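Local structure of AB hydrolase-1 domain-containing protein (Parabacteroides distasonis, 4Q34) at residues R264-M269 and V283-L288. The protein is probably an esterase of the alpha/beta hydrolase family, though its substrate and physiological role are not known. Residues are numbered along the deposited sequence; the frame is centred on the assembly and turned at random.
Sequences RRLRLM and VTVIHL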
loop_
_atom_site.group_PDB
_atom_site.type_symbol
_atom_site.label_atom_id
_atom_site.label_comp_id
_atom_site.label_asym_id
_atom_site.label_seq_id
_atom_site.Cartn_x
_atom_site.Cartn_y
_atom_site.Cartn_z
ATOM N N ARG A 264 30.242 8.121 8.536
ATOM C CA ARG A 264 31.069 6.920 8.319
ATOM C C ARG A 264 30.701 6.233 7.010
ATOM O O ARG A 264 31.595 5.730 6.300
ATOM C CB ARG A 264 30.891 5.875 9.430
ATOM C CG ARG A 264 30.966 6.402 10.854
ATOM C CD ARG A 264 30.852 5.240 11.839
ATOM N NE ARG A 264 32.165 4.868 12.319
ATOM C CZ ARG A 264 32.686 5.251 13.478
ATOM N NH1 ARG A 264 31.991 5.989 14.339
ATOM N NH2 ARG A 264 33.912 4.876 13.784
ATOM N N ARG A 265 29.407 6.236 6.685
ATOM C CA ARG A 265 28.919 5.589 5.458
ATOM C C ARG A 265 29.393 6.312 4.198
ATOM O O ARG A 265 29.819 5.667 3.239
ATOM C CB ARG A 265 27.402 5.434 5.494
ATOM C CG ARG A 265 27.074 4.255 6.395
ATOM C CD ARG A 265 25.623 4.256 6.796
ATOM N NE ARG A 265 25.358 3.013 7.492
ATOM C CZ ARG A 265 24.254 2.765 8.160
ATOM N NH1 ARG A 265 23.303 3.680 8.276
ATOM N NH2 ARG A 265 24.130 1.574 8.727
ATOM N N LEU A 266 29.378 7.649 4.217
ATOM C CA LEU A 266 29.915 8.416 3.106
ATOM C C LEU A 266 31.365 8.020 2.863
ATOM O O LEU A 266 31.731 7.680 1.738
ATOM C CB LEU A 266 29.772 9.923 3.339
ATOM C CG LEU A 266 30.396 10.805 2.260
ATOM C CD1 LEU A 266 29.894 10.457 0.882
ATOM C CD2 LEU A 266 30.208 12.292 2.565
ATOM N N ARG A 267 32.161 8.019 3.932
ATOM C CA ARG A 267 33.585 7.690 3.871
ATOM C C ARG A 267 33.769 6.285 3.291
ATOM O O ARG A 267 34.590 6.058 2.418
ATOM C CB ARG A 267 34.190 7.787 5.286
ATOM C CG ARG A 267 35.683 7.528 5.403
ATOM C CD ARG A 267 36.096 7.302 6.871
ATOM N NE ARG A 267 35.304 8.093 7.806
ATOM C CZ ARG A 267 35.201 7.840 9.106
ATOM N NH1 ARG A 267 35.833 6.808 9.634
ATOM N NH2 ARG A 267 34.466 8.621 9.875
ATOM N N LEU A 268 32.983 5.363 3.776
ATOM C CA LEU A 268 33.084 3.965 3.372
ATOM C C LEU A 268 32.716 3.753 1.929
ATOM O O LEU A 268 33.390 3.010 1.235
ATOM C CB LEU A 268 32.198 3.107 4.235
ATOM C CG LEU A 268 32.219 1.621 3.934
ATOM C CD1 LEU A 268 33.624 1.066 3.969
ATOM C CD2 LEU A 268 31.293 0.918 4.904
HETATM N N MSE A 269 31.654 4.407 1.475
HETATM C CA MSE A 269 31.230 4.226 0.077
HETATM C C MSE A 269 32.249 4.801 -0.901
HETATM O O MSE A 269 32.448 4.259 -2.005
HETATM C CB MSE A 269 29.853 4.790 -0.189
HETATM C CG MSE A 269 28.739 4.243 0.639
HETATM SE SE MSE A 269 28.859 2.317 0.894
HETATM C CE MSE A 269 27.987 1.728 -0.724
ATOM N N VAL A 283 31.491 3.261 -10.419
ATOM C CA VAL A 283 30.774 3.663 -9.240
ATOM C C VAL A 283 31.093 5.120 -8.933
ATOM O O VAL A 283 32.249 5.488 -8.882
ATOM C CB VAL A 283 31.175 2.787 -8.040
ATOM C CG1 VAL A 283 30.336 3.138 -6.834
ATOM C CG2 VAL A 283 31.081 1.305 -8.406
ATOM N N THR A 284 30.052 5.905 -8.754
ATOM C CA THR A 284 30.158 7.351 -8.485
ATOM C C THR A 284 29.503 7.596 -7.148
ATOM O O THR A 284 28.394 7.108 -6.896
ATOM C CB THR A 284 29.412 8.134 -9.579
ATOM O OG1 THR A 284 29.977 7.826 -10.867
ATOM C CG2 THR A 284 29.505 9.634 -9.359
ATOM N N VAL A 285 30.183 8.352 -6.288
ATOM C CA VAL A 285 29.614 8.766 -5.041
ATOM C C VAL A 285 29.542 10.276 -5.022
ATOM O O VAL A 285 30.553 10.923 -5.241
ATOM C CB VAL A 285 30.439 8.284 -3.859
ATOM C CG1 VAL A 285 29.802 8.719 -2.549
ATOM C CG2 VAL A 285 30.587 6.769 -3.913
ATOM N N ILE A 286 28.343 10.798 -4.790
ATOM C CA ILE A 286 28.085 12.236 -4.798
ATOM C C ILE A 286 27.580 12.693 -3.445
ATOM O O ILE A 286 26.563 12.196 -2.952
ATOM C CB ILE A 286 27.069 12.561 -5.896
ATOM C CG1 ILE A 286 27.762 12.401 -7.249
ATOM C CG2 ILE A 286 26.545 13.982 -5.727
ATOM C CD1 ILE A 286 26.836 12.345 -8.411
ATOM N N HIS A 287 28.290 13.641 -2.840
ATOM C CA HIS A 287 27.867 14.250 -1.616
ATOM C C HIS A 287 27.220 15.544 -2.052
ATOM O O HIS A 287 27.887 16.453 -2.590
ATOM C CB HIS A 287 29.067 14.492 -0.706
ATOM C CG HIS A 287 28.714 15.081 0.623
ATOM N ND1 HIS A 287 29.583 15.895 1.316
ATOM C CD2 HIS A 287 27.583 15.026 1.364
ATOM C CE1 HIS A 287 29.015 16.299 2.439
ATOM N NE2 HIS A 287 27.806 15.778 2.499
ATOM N N LEU A 288 25.918 15.636 -1.836
ATOM C CA LEU A 288 25.118 16.639 -2.507
ATOM C C LEU A 288 25.639 18.093 -2.309
ATOM O O LEU A 288 25.642 18.842 -3.258
ATOM C CB LEU A 288 23.649 16.479 -2.128
ATOM C CG LEU A 288 22.928 15.205 -2.628
ATOM C CD1 LEU A 288 21.502 15.062 -2.063
ATOM C CD2 LEU A 288 22.861 15.317 -4.121
#
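L266 and M269 on helix 257-277 face V285 and H287 on strand 283-287, the two short axes running roughly antiparallel, at 150°, and coming within 9.5 Å of each other. The two methyls of L266 reach different strand residues. Its CG stands anti to the backbone N (chi1 176°), which sends CG toward the strand, where the methyls part. CD1 meets CG1 of V285 at 3.8 Å. CD2 sits over one face of the H287 imidazole, 15° off the ring normal and nearest CG of H287 at 3.7 Å, a CH-pi contact. The example illustrates the helix-to-strand return of a beta-alpha-beta crossover, here strand 242-246, helix 257-277 and strand 283-287, with the two strands parallel neighbours in the central sheet of the alpha/beta hydrolase fold. Three residues further along the helix, the other V285 methyl, CG2, lies 3.7 Å from the carbonyl O of M269 and 4.3 Å from its CB. The rest of the selenomethionine turns off toward I244 and Y246 on strand 242-246. H287 also has a polar tie, a hydrogen bond between ND1 and OE2 of E290. An alanine in place of H287 would probably leave CD2 of L266 without its aromatic partner and the E290 carboxylate without this mate. L250, from a loop, touches both L266 and H287.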